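Local coordinates for protein UTP-glucose-1-phosphate uridylyltransferase 2 (Trypanosoma brucei, PDB 3GUE) that probably catalyses the transfer of a uridylyl group from UTP to glucose 1-phosphate, giving UDP-glucose and diphosphate, at residues 75-80 with 225-230; 116-119 with 125-128; 167-170 with 175-178; 380-385 with 408-413; 390-393 with 397-400. All coordinates share one frame; numbering follows the deposited sequence.

Interaction 1 (75-80 with 225-230)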
# COMPACT_ATOMS: atom_id res chain seq x y z
N ARG A 75 14.77 9.19 -19.31
CA ARG A 75 14.56 8.38 -20.49
C ARG A 75 14.69 6.88 -20.19
O ARG A 75 14.17 6.05 -20.93
CB ARG A 75 15.52 8.81 -21.60
CG ARG A 75 15.17 10.16 -22.23
CD ARG A 75 15.84 10.29 -23.59
NE ARG A 75 17.29 10.32 -23.48
CZ ARG A 75 18.03 11.41 -23.26
NH1 ARG A 75 17.46 12.61 -23.14
NH2 ARG A 75 19.34 11.30 -23.12
N GLN A 76 15.37 6.54 -19.09
CA GLN A 76 15.49 5.12 -18.66
C GLN A 76 14.41 4.66 -17.65
O GLN A 76 14.40 3.49 -17.23
CB GLN A 76 16.88 4.88 -18.08
CG GLN A 76 17.96 4.83 -19.16
CD GLN A 76 19.39 4.88 -18.64
OE1 GLN A 76 20.32 5.16 -19.41
NE2 GLN A 76 19.58 4.63 -17.37
N ALA A 77 13.53 5.59 -17.27
CA ALA A 77 12.61 5.36 -16.16
C ALA A 77 11.21 4.88 -16.60
O ALA A 77 10.76 5.15 -17.71
CB ALA A 77 12.55 6.60 -15.30
N VAL A 78 10.55 4.12 -15.73
CA VAL A 78 9.27 3.46 -16.02
C VAL A 78 8.47 3.57 -14.71
O VAL A 78 9.03 3.52 -13.63
CB VAL A 78 9.47 1.95 -16.38
CG1 VAL A 78 8.18 1.16 -16.32
CG2 VAL A 78 10.10 1.78 -17.81
N VAL A 79 7.17 3.74 -14.83
CA VAL A 79 6.31 3.88 -13.65
C VAL A 79 5.43 2.66 -13.52
O VAL A 79 4.89 2.16 -14.51
CB VAL A 79 5.48 5.20 -13.66
CG1 VAL A 79 4.55 5.29 -12.42
CG2 VAL A 79 6.41 6.40 -13.70
N LEU A 80 5.35 2.16 -12.29
CA LEU A 80 4.39 1.11 -11.93
C LEU A 80 3.58 1.58 -10.74
O LEU A 80 4.14 2.04 -9.72
CB LEU A 80 5.12 -0.20 -11.59
CG LEU A 80 4.37 -1.48 -11.18
CD1 LEU A 80 3.32 -1.90 -12.13
CD2 LEU A 80 5.36 -2.62 -10.99
N ALA A 225 2.61 10.31 -4.44
CA ALA A 225 3.82 9.73 -5.04
C ALA A 225 4.24 10.52 -6.28
O ALA A 225 3.40 10.92 -7.08
CB ALA A 225 3.60 8.23 -5.36
N THR A 226 5.53 10.82 -6.37
CA THR A 226 6.07 11.59 -7.48
C THR A 226 7.36 10.96 -8.00
O THR A 226 8.23 10.54 -7.23
CB THR A 226 6.24 13.14 -7.11
OG1 THR A 226 6.55 13.89 -8.27
CG2 THR A 226 7.35 13.38 -6.06
N LEU A 227 7.47 10.88 -9.31
CA LEU A 227 8.76 10.58 -9.91
C LEU A 227 9.66 11.84 -9.76
O LEU A 227 9.43 12.87 -10.39
CB LEU A 227 8.56 10.20 -11.37
CG LEU A 227 9.74 9.42 -11.94
CD1 LEU A 227 9.30 8.39 -12.99
CD2 LEU A 227 10.82 10.33 -12.48
N ASP A 228 10.67 11.75 -8.89
CA ASP A 228 11.61 12.88 -8.66
C ASP A 228 12.86 12.58 -9.45
O ASP A 228 13.62 11.69 -9.07
CB ASP A 228 11.95 13.00 -7.17
CG ASP A 228 12.81 14.23 -6.84
OD1 ASP A 228 13.53 14.81 -7.69
OD2 ASP A 228 12.76 14.64 -5.67
N VAL A 229 13.07 13.28 -10.56
CA VAL A 229 14.30 13.04 -11.33
C VAL A 229 15.60 13.33 -10.51
O VAL A 229 16.61 12.65 -10.70
CB VAL A 229 14.28 13.72 -12.72
CG1 VAL A 229 15.52 13.33 -13.55
CG2 VAL A 229 13.00 13.36 -13.49
N ARG A 230 15.55 14.28 -9.57
CA ARG A 230 16.72 14.59 -8.71
C ARG A 230 17.07 13.46 -7.69
O ARG A 230 18.22 13.30 -7.30
CB ARG A 230 16.59 15.97 -8.01
CG ARG A 230 16.35 17.15 -8.98
CD ARG A 230 16.52 18.54 -8.30
NE ARG A 230 15.34 18.93 -7.54
CZ ARG A 230 14.54 19.96 -7.82
NH1 ARG A 230 14.79 20.76 -8.86
NH2 ARG A 230 13.48 20.20 -7.05
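Leu227 lies against Ala77 and Val79, two residues of strand 77-83 in the mixed central sheet. That sheet has the 3-2-1-4-6-5-7 strand order expected of the GT-A nucleotidyltransferase fold. The strand is an inner one, with Val79 backbone-bonded to Met129 along one edge and Val78 to Phe216 along the other. Ala77 and Val79 both point at the loop that leads from strand 214-219 into helix 229-237.

The side chain of Leu227 can be followed outward from its CB. CG is placed anti to the backbone N (chi1 -160°), which carries the branch toward the strand. The chi2 of Leu227, 147°, is some way off a staggered value. Of its two methyls, CD1 makes the contact. CD1 of Leu227 is 3.6 Å from CG2 of Val79, and the two side chains cross obliquely. The same CD1 is looser against Ala77: CD1 of Leu227 to CB of Ala77 is 4.4 Å. CB and CD2 of Leu227 lie against the ring of Phe118 in helix 107-122, and Trp307 of strand 300-309 also touches this leucine.

The contact is purely apolar and small, about 110 Å² in all. No hydrogen bond crosses it. Just beyond, the chain turns into helix 229-237 with Asp228 as N-cap. OD2 of Asp228 forms a salt bridge with Arg371, while OD1 of Asp228 accepts a weak, bent bond from N of Arg230 at 2.8 Å.

Interaction 2 (116-119 with 125-128)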
# COMPACT_ATOMS: atom_id res chain seq x y z
N GLU A 116 -0.61 11.72 -17.40
CA GLU A 116 -0.86 12.55 -18.56
C GLU A 116 -0.20 13.91 -18.36
O GLU A 116 0.41 14.41 -19.30
CB GLU A 116 -2.38 12.67 -18.79
CG GLU A 116 -2.80 13.55 -19.91
CD GLU A 116 -3.83 14.56 -19.46
OE1 GLU A 116 -4.95 14.17 -19.01
OE2 GLU A 116 -3.50 15.76 -19.52
N HIS A 117 -0.28 14.49 -17.15
CA HIS A 117 0.40 15.78 -16.87
C HIS A 117 1.92 15.65 -17.00
O HIS A 117 2.57 16.53 -17.56
CB HIS A 117 0.05 16.36 -15.48
CG HIS A 117 0.61 17.74 -15.23
ND1 HIS A 117 -0.10 18.89 -15.52
CD2 HIS A 117 1.79 18.15 -14.72
CE1 HIS A 117 0.64 19.94 -15.21
NE2 HIS A 117 1.78 19.52 -14.72
N PHE A 118 2.45 14.57 -16.44
CA PHE A 118 3.89 14.27 -16.47
C PHE A 118 4.39 14.17 -17.92
O PHE A 118 5.32 14.87 -18.31
CB PHE A 118 4.18 12.96 -15.71
CG PHE A 118 5.64 12.75 -15.38
CD1 PHE A 118 6.14 13.11 -14.14
CD2 PHE A 118 6.51 12.19 -16.32
CE1 PHE A 118 7.50 12.92 -13.82
CE2 PHE A 118 7.87 12.00 -16.02
CZ PHE A 118 8.36 12.36 -14.77
N ARG A 119 3.76 13.30 -18.70
CA ARG A 119 4.07 13.13 -20.12
C ARG A 119 3.97 14.41 -20.97
O ARG A 119 4.85 14.67 -21.81
CB ARG A 119 3.22 12.00 -20.71
CG ARG A 119 3.57 10.62 -20.17
CD ARG A 119 2.50 9.62 -20.52
NE ARG A 119 2.97 8.24 -20.49
CZ ARG A 119 2.18 7.19 -20.68
NH1 ARG A 119 0.89 7.38 -20.93
NH2 ARG A 119 2.66 5.96 -20.64
N ASN A 125 7.20 10.36 -23.22
CA ASN A 125 6.19 9.28 -23.13
C ASN A 125 6.60 8.14 -22.16
O ASN A 125 6.79 6.99 -22.57
CB ASN A 125 5.88 8.74 -24.56
CG ASN A 125 4.64 7.81 -24.62
OD1 ASN A 125 3.76 7.86 -23.76
ND2 ASN A 125 4.59 6.97 -25.65
N VAL A 126 6.75 8.48 -20.88
CA VAL A 126 7.24 7.54 -19.86
C VAL A 126 6.33 6.32 -19.76
O VAL A 126 5.10 6.48 -19.64
CB VAL A 126 7.39 8.25 -18.46
CG1 VAL A 126 6.04 8.75 -17.97
CG2 VAL A 126 8.04 7.32 -17.41
N PRO A 127 6.90 5.10 -19.85
CA PRO A 127 6.10 3.89 -19.72
C PRO A 127 5.37 3.81 -18.38
O PRO A 127 5.86 4.30 -17.35
CB PRO A 127 7.14 2.76 -19.91
CG PRO A 127 8.19 3.38 -20.72
CD PRO A 127 8.31 4.76 -20.14
N PHE A 128 4.17 3.24 -18.42
CA PHE A 128 3.30 3.15 -17.25
C PHE A 128 2.61 1.80 -17.20
O PHE A 128 2.12 1.32 -18.21
CB PHE A 128 2.23 4.23 -17.30
CG PHE A 128 1.22 4.17 -16.16
CD1 PHE A 128 1.56 4.60 -14.87
CD2 PHE A 128 -0.08 3.71 -16.38
CE1 PHE A 128 0.63 4.55 -13.82
CE2 PHE A 128 -1.04 3.67 -15.31
CZ PHE A 128 -0.69 4.09 -14.06
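The guanidinium of Arg119 carries OD1 of Asn125 over one face and the carbonyl of Val126 at its edge. OD1 of Asn125 stands 3.3 Å above the plane, offset toward the rim, and the amide is turned 63° from the guanidinium. NE of Arg119 and OD1 of Asn125 are close, but their angle is too poor for a hydrogen bond. The edge does the gripping. NE of Arg119 donates to O of Val126 at 2.9 Å, and NH2 of Arg119 donates to the same oxygen at 2.7 Å. Both donors come from one face of the carbonyl plane. An extended chain from CG to NE carries the guanidinium out to this oxygen. CB of Phe128 lies near NH2.

Lower on the side chain, CG of Arg119 packs on CG1 of Val126 at 3.8 Å. The same methyl meets CD2 of Phe118, also at 3.8 Å, obliquely to the ring. The ring of Phe128 packs against Thr111 and Leu115 of helix 107-122.

The doubly held carbonyl ties the last turns of the helix to the loop entering strand 128-132. This strand runs parallel to its neighbour 77-83, and the contact lies at the helix-to-strand turn of a beta-alpha-beta crossover of the GT-A fold.

Interaction 3 (167-170 with 175-178)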
# COMPACT_ATOMS: atom_id res chain seq x y z
N LYS A 167 -5.64 -19.44 -0.09
CA LYS A 167 -5.72 -19.30 1.36
C LYS A 167 -5.66 -20.74 1.87
O LYS A 167 -6.18 -21.64 1.21
CB LYS A 167 -7.05 -18.70 1.77
CG LYS A 167 -7.26 -17.27 1.29
CD LYS A 167 -8.64 -16.81 1.68
CE LYS A 167 -8.96 -15.47 1.03
NZ LYS A 167 -10.27 -14.93 1.50
N ILE A 168 -4.97 -20.96 2.99
CA ILE A 168 -4.78 -22.34 3.45
C ILE A 168 -5.36 -22.45 4.88
O ILE A 168 -5.29 -21.49 5.62
CB ILE A 168 -3.30 -22.79 3.34
CG1 ILE A 168 -2.35 -21.90 4.16
CG2 ILE A 168 -2.84 -22.81 1.83
CD1 ILE A 168 -1.05 -22.62 4.57
N ARG A 169 -5.96 -23.58 5.23
CA ARG A 169 -6.61 -23.74 6.54
C ARG A 169 -5.56 -23.63 7.66
O ARG A 169 -4.47 -24.20 7.56
CB ARG A 169 -7.32 -25.09 6.65
CG ARG A 169 -8.44 -25.39 5.64
CD ARG A 169 -9.04 -26.81 5.91
NE ARG A 169 -9.55 -26.97 7.29
CZ ARG A 169 -10.83 -27.05 7.66
NH1 ARG A 169 -11.79 -27.02 6.75
NH2 ARG A 169 -11.14 -27.21 8.94
N GLN A 170 -5.91 -22.93 8.74
CA GLN A 170 -4.98 -22.80 9.87
C GLN A 170 -4.66 -24.13 10.57
O GLN A 170 -3.56 -24.31 11.13
CB GLN A 170 -5.51 -21.80 10.89
CG GLN A 170 -5.38 -20.30 10.47
CD GLN A 170 -5.90 -19.39 11.51
OE1 GLN A 170 -6.13 -19.82 12.64
NE2 GLN A 170 -6.10 -18.10 11.17
N PRO A 175 -5.40 -26.24 0.98
CA PRO A 175 -6.15 -25.06 0.50
C PRO A 175 -7.61 -25.15 0.95
O PRO A 175 -8.23 -26.24 0.92
CB PRO A 175 -6.09 -25.19 -1.03
CG PRO A 175 -5.02 -26.16 -1.32
CD PRO A 175 -4.94 -27.08 -0.13
N VAL A 176 -8.15 -24.01 1.34
CA VAL A 176 -9.51 -23.90 1.82
C VAL A 176 -10.47 -24.11 0.66
O VAL A 176 -10.14 -23.82 -0.50
CB VAL A 176 -9.73 -22.54 2.57
CG1 VAL A 176 -9.73 -21.35 1.60
CG2 VAL A 176 -10.99 -22.58 3.46
N THR A 177 -11.62 -24.66 0.97
CA THR A 177 -12.76 -24.67 0.05
C THR A 177 -13.86 -23.75 0.59
O THR A 177 -14.13 -23.74 1.79
CB THR A 177 -13.29 -26.11 -0.14
OG1 THR A 177 -12.31 -26.88 -0.84
CG2 THR A 177 -14.59 -26.11 -0.92
N TYR A 178 -14.44 -22.95 -0.31
CA TYR A 178 -15.56 -22.05 0.02
C TYR A 178 -16.60 -22.06 -1.13
O TYR A 178 -16.62 -21.17 -1.99
CB TYR A 178 -15.07 -20.62 0.37
CG TYR A 178 -16.11 -19.77 1.06
CD1 TYR A 178 -16.58 -20.12 2.33
CD2 TYR A 178 -16.66 -18.64 0.44
CE1 TYR A 178 -17.55 -19.38 2.97
CE2 TYR A 178 -17.66 -17.87 1.08
CZ TYR A 178 -18.09 -18.25 2.35
OH TYR A 178 -19.06 -17.55 3.02
O HOH W 1 -11.93 -26.25 3.78
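Lys167 overlaps Val176 with the base of its side chain: CB of Lys167 is 3.8 Å from CG1 of Val176. The pair lies where strand 165-169 ends and the chain doubles back toward strand 186-187. Both strands belong to the small antiparallel sheet that also holds 344-349. Here the returning chain makes just a single beta bridge, Ile168 with Pro175.

The backbone bond at the bridge is nearly straight. N of Val176 donates to O of Lys167 at 3.1 Å, with 172° at the hydrogen. CA of Pro175 adds a CA-H...O contact to the same oxygen, O of Lys167, at 3.5 Å. CG1 of Val176 is placed between its own backbone N and carbonyl carbon (chi1 71°), which sets this methyl beside both the Lys167 carbonyl and CB.

Beyond CG the lysine runs extended and away from Val176. NZ of this buried lysine donates to O of Val335, with a weaker bond to O of Cys184, which probably offsets its charge. Ile168 and Pro175 pack on Cys15 of helix 10-21, and Ile168 also reaches Phe32, which lines the pocket of the bound dithiol.

Arg169 lies alongside, its CG 4.2 Å from CA of Val176. NE of Arg169 forms a salt bridge with Asp171. One water joins the two segments, accepting in the guanidinium plane from NH1 of Arg169 at 3.1 Å and from N of Thr177 at 3.2 Å.

Interaction 4 (380-385 with 408-413)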
# COMPACT_ATOMS: atom_id res chain seq x y z
N ASP A 380 -8.52 7.07 6.97
CA ASP A 380 -7.63 7.69 6.00
C ASP A 380 -8.40 8.29 4.86
O ASP A 380 -8.08 9.41 4.38
CB ASP A 380 -6.66 6.65 5.41
CG ASP A 380 -5.60 6.15 6.39
OD1 ASP A 380 -5.18 6.87 7.30
OD2 ASP A 380 -5.15 5.00 6.22
N LEU A 381 -9.41 7.54 4.41
CA LEU A 381 -10.30 7.94 3.30
C LEU A 381 -11.08 9.19 3.61
O LEU A 381 -11.24 10.05 2.74
CB LEU A 381 -11.28 6.83 2.96
CG LEU A 381 -12.22 7.12 1.78
CD1 LEU A 381 -11.38 7.34 0.51
CD2 LEU A 381 -13.22 5.95 1.65
N LEU A 382 -11.61 9.26 4.84
CA LEU A 382 -12.23 10.46 5.38
C LEU A 382 -11.31 11.68 5.27
O LEU A 382 -11.77 12.77 4.85
CB LEU A 382 -12.64 10.25 6.86
CG LEU A 382 -13.10 11.45 7.69
CD1 LEU A 382 -14.28 12.16 7.01
CD2 LEU A 382 -13.50 10.99 9.12
N ALA A 383 -10.03 11.50 5.65
CA ALA A 383 -9.08 12.62 5.64
C ALA A 383 -8.80 13.06 4.20
O ALA A 383 -8.80 14.26 3.91
CB ALA A 383 -7.76 12.28 6.38
N LEU A 384 -8.66 12.08 3.31
CA LEU A 384 -8.37 12.37 1.91
C LEU A 384 -9.50 13.12 1.21
O LEU A 384 -9.26 14.10 0.46
CB LEU A 384 -8.05 11.10 1.13
CG LEU A 384 -7.32 11.33 -0.20
CD1 LEU A 384 -5.96 12.02 0.02
CD2 LEU A 384 -7.10 10.02 -0.88
N ARG A 385 -10.72 12.67 1.50
CA ARG A 385 -11.93 13.21 0.88
C ARG A 385 -12.19 14.62 1.42
O ARG A 385 -12.76 15.45 0.71
CB ARG A 385 -13.13 12.30 1.14
CG ARG A 385 -13.19 11.09 0.22
CD ARG A 385 -14.44 10.26 0.43
NE ARG A 385 -14.49 9.19 -0.55
CZ ARG A 385 -15.44 8.26 -0.62
NH1 ARG A 385 -16.44 8.26 0.26
NH2 ARG A 385 -15.37 7.34 -1.57
N PRO A 408 -4.48 15.07 10.24
CA PRO A 408 -5.37 14.92 11.39
C PRO A 408 -5.28 13.47 11.87
O PRO A 408 -5.22 12.56 11.03
CB PRO A 408 -6.76 15.14 10.79
CG PRO A 408 -6.56 15.89 9.55
CD PRO A 408 -5.18 15.57 9.04
N ALA A 409 -5.25 13.24 13.18
CA ALA A 409 -5.24 11.87 13.68
C ALA A 409 -6.69 11.39 13.89
O ALA A 409 -7.34 11.74 14.89
CB ALA A 409 -4.42 11.77 14.96
N ILE A 410 -7.19 10.61 12.95
CA ILE A 410 -8.62 10.20 12.93
C ILE A 410 -8.80 8.75 13.45
O ILE A 410 -8.31 7.78 12.84
CB ILE A 410 -9.24 10.39 11.52
CG1 ILE A 410 -8.98 11.81 10.99
CG2 ILE A 410 -10.78 10.06 11.51
CD1 ILE A 410 -9.40 12.06 9.53
N ASP A 411 -9.50 8.63 14.59
CA ASP A 411 -9.86 7.34 15.18
C ASP A 411 -11.37 7.12 15.06
O ASP A 411 -12.20 7.76 15.76
CB ASP A 411 -9.39 7.24 16.64
CG ASP A 411 -9.82 5.94 17.34
OD1 ASP A 411 -10.46 5.05 16.76
OD2 ASP A 411 -9.52 5.81 18.54
N LEU A 412 -11.72 6.24 14.13
CA LEU A 412 -13.13 5.92 13.87
C LEU A 412 -13.43 4.54 14.50
O LEU A 412 -12.73 3.56 14.22
CB LEU A 412 -13.42 5.96 12.36
CG LEU A 412 -13.36 7.30 11.56
CD1 LEU A 412 -13.78 7.13 10.10
CD2 LEU A 412 -14.20 8.41 12.22
N ASP A 413 -14.46 4.50 15.36
CA ASP A 413 -14.97 3.31 16.03
C ASP A 413 -14.92 2.08 15.09
O ASP A 413 -15.62 2.05 14.06
CB ASP A 413 -16.41 3.59 16.51
CG ASP A 413 -16.94 2.56 17.46
OD1 ASP A 413 -16.51 1.37 17.36
OD2 ASP A 413 -17.82 2.91 18.30
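Leu382 sets its CG anti to the backbone N (chi1 170°), which sends the branch out of helix 378-385 toward Ile410 and Leu412. Ile410 answers with CG1 anti to its carbonyl carbon (chi1 -52°) and CG2 anti to its N. Its two arms therefore reach different residues of the helix. CG2 of Ile410 meets CD2 of Leu382 at 3.7 Å. CD1 of Ile410, at the end of the longer arm, rests on CB of Ala383 at 3.6 Å. The small alanine lets this arm come close to the helix backbone, with CD1 of Ile410 3.9 Å from CA of Ala383.

CD2 of Leu382 is shared. It also touches Leu412, with CD1 of Leu412 4.0 Å away from CD2 of Leu382. This methyl thus sits between two residues that project from the same side of strand 409-412. Leu434 and helix 420-427 complete the apolar cluster: Phe423 and Val427 touch Leu382, and Leu426 touches Leu412.

No hydrogen bond joins the segments. The axes of 380-385 and 409-412 pass 8.9 Å apart, with 131° between their directions. OD2 of Asp380 accepts from N of Lys376 and N of Thr377, just before the helix; Lys376 binds UDP-glucose. Asp411, on the other side of the strand, forms a salt bridge with Arg443 of the next strand.

Strand 409-412 is the first of four parallel strands, 409-412, 437-443, 458-462 and 480-483. The contact thus joins the catalytic domain to a C-terminal parallel sheet, consistent with the left-handed beta-helix of eukaryotic UDP-glucose pyrophosphorylases.

Interaction 5 (390-393 with 397-400)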
# COMPACT_ATOMS: atom_id res chain seq x y z
N GLN A 390 -5.46 18.45 -0.66
CA GLN A 390 -5.71 19.38 -1.73
C GLN A 390 -5.11 18.85 -3.00
O GLN A 390 -4.09 18.19 -2.96
CB GLN A 390 -5.05 20.75 -1.43
CG GLN A 390 -5.41 21.36 -0.08
CD GLN A 390 -4.78 22.71 0.18
OE1 GLN A 390 -3.87 23.14 -0.52
NE2 GLN A 390 -5.30 23.41 1.19
N VAL A 391 -5.72 19.19 -4.13
CA VAL A 391 -5.19 18.87 -5.44
C VAL A 391 -4.17 19.92 -5.92
O VAL A 391 -4.43 21.11 -5.90
CB VAL A 391 -6.34 18.63 -6.46
CG1 VAL A 391 -5.81 18.20 -7.83
CG2 VAL A 391 -7.28 17.58 -5.89
N THR A 392 -3.01 19.45 -6.34
CA THR A 392 -1.95 20.30 -6.87
C THR A 392 -2.02 20.43 -8.41
O THR A 392 -2.71 19.66 -9.09
CB THR A 392 -0.55 19.77 -6.47
OG1 THR A 392 -0.25 18.62 -7.25
CG2 THR A 392 -0.49 19.37 -5.00
N GLU A 393 -1.30 21.39 -8.96
CA GLU A 393 -1.34 21.62 -10.40
C GLU A 393 -0.98 20.32 -11.14
O GLU A 393 -1.63 19.97 -12.14
CB GLU A 393 -0.39 22.77 -10.78
CG GLU A 393 -0.58 23.33 -12.19
CD GLU A 393 0.52 24.31 -12.56
OE1 GLU A 393 0.91 25.10 -11.67
OE2 GLU A 393 0.99 24.29 -13.73
N LEU A 397 -2.41 14.61 -4.72
CA LEU A 397 -3.12 14.99 -3.50
C LEU A 397 -2.12 15.14 -2.38
O LEU A 397 -1.28 14.26 -2.16
CB LEU A 397 -4.19 13.97 -3.15
CG LEU A 397 -5.46 14.21 -3.96
CD1 LEU A 397 -5.34 13.73 -5.38
CD2 LEU A 397 -6.62 13.55 -3.31
N VAL A 398 -2.20 16.26 -1.68
CA VAL A 398 -1.18 16.61 -0.66
C VAL A 398 -1.85 17.26 0.56
O VAL A 398 -2.85 17.98 0.43
CB VAL A 398 -0.13 17.58 -1.22
CG1 VAL A 398 0.61 16.95 -2.45
CG2 VAL A 398 -0.78 18.89 -1.59
N LEU A 399 -1.28 17.01 1.73
CA LEU A 399 -1.78 17.56 2.97
C LEU A 399 -1.68 19.08 2.87
O LEU A 399 -0.72 19.61 2.31
CB LEU A 399 -0.94 17.04 4.16
CG LEU A 399 -1.40 17.41 5.56
CD1 LEU A 399 -2.68 16.70 5.94
CD2 LEU A 399 -0.30 17.07 6.55
N CYS A 400 -2.71 19.76 3.37
CA CYS A 400 -2.76 21.20 3.45
C CYS A 400 -1.63 21.79 4.31
O CYS A 400 -1.12 21.15 5.25
CB CYS A 400 -4.13 21.67 3.97
SG CYS A 400 -4.47 21.28 5.71
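Gln390 and Val398 form an antiparallel hydrogen-bonded pair, and Val391 and Leu397 the non-hydrogen-bonded pair next to it, in a short beta hairpin. N of Gln390 donates to O of Val398 at 2.9 Å, and N of Val398 donates back to O of Gln390 at 3.0 Å. O of Gln390 also takes a CA-H...O contact from CA of Leu397 at 3.4 Å.

Gln390 and Val398 lie on one face of the hairpin. Extended beyond CG, the glutamine carries its amide past Val398 to Cys400. NE2 of Gln390 comes 3.5 Å from CB of Cys400, a packing contact. Thr392 crosses Val398 at about a right angle. CG2 of Thr392 is 3.5 Å from CG2 of Val398, tighter than usual for two carbons. The hydroxyl of Thr392 is directed into the turn, where OG1 accepts from N of Arg396. This bond helps hold the threonine rotation, with its methyl turned to the valine.

Val391 and Leu397 occupy the opposite face, and their contact is looser: CG2 of Val391 to CG of Leu397 is 4.3 Å.

That second face packs on Phe110 of helix 107-122 and on Lys102 of strand 100-102. Leu397 is backbone-bonded to Leu223, in the loop after strand 214-219. The hairpin itself follows helix 378-385 and precedes strand 409-412.

Overall arrangement
Interactions 1 and 2 hold neighbouring parts of the GT-A core. They touch through the backbone pair Val79 with Pro127, where strand 77-83 meets the start of strand 128-132. Interactions 4 and 5 lie next to each other at the C-terminal side, and Leu384 packs on Leu397. His117 of interaction 2 just reaches Glu393 of interaction 5. Interaction 3 stands apart, its centre about 39 Å from that of interaction 1. Interactions 1 and 4 are apolar meetings without hydrogen bonds, while interactions 3 and 5 are built on backbone hydrogen bonds, with side chains packed beside them. Interaction 2 relies on a charged side chain. Interaction 3 is buried; the others are partly so.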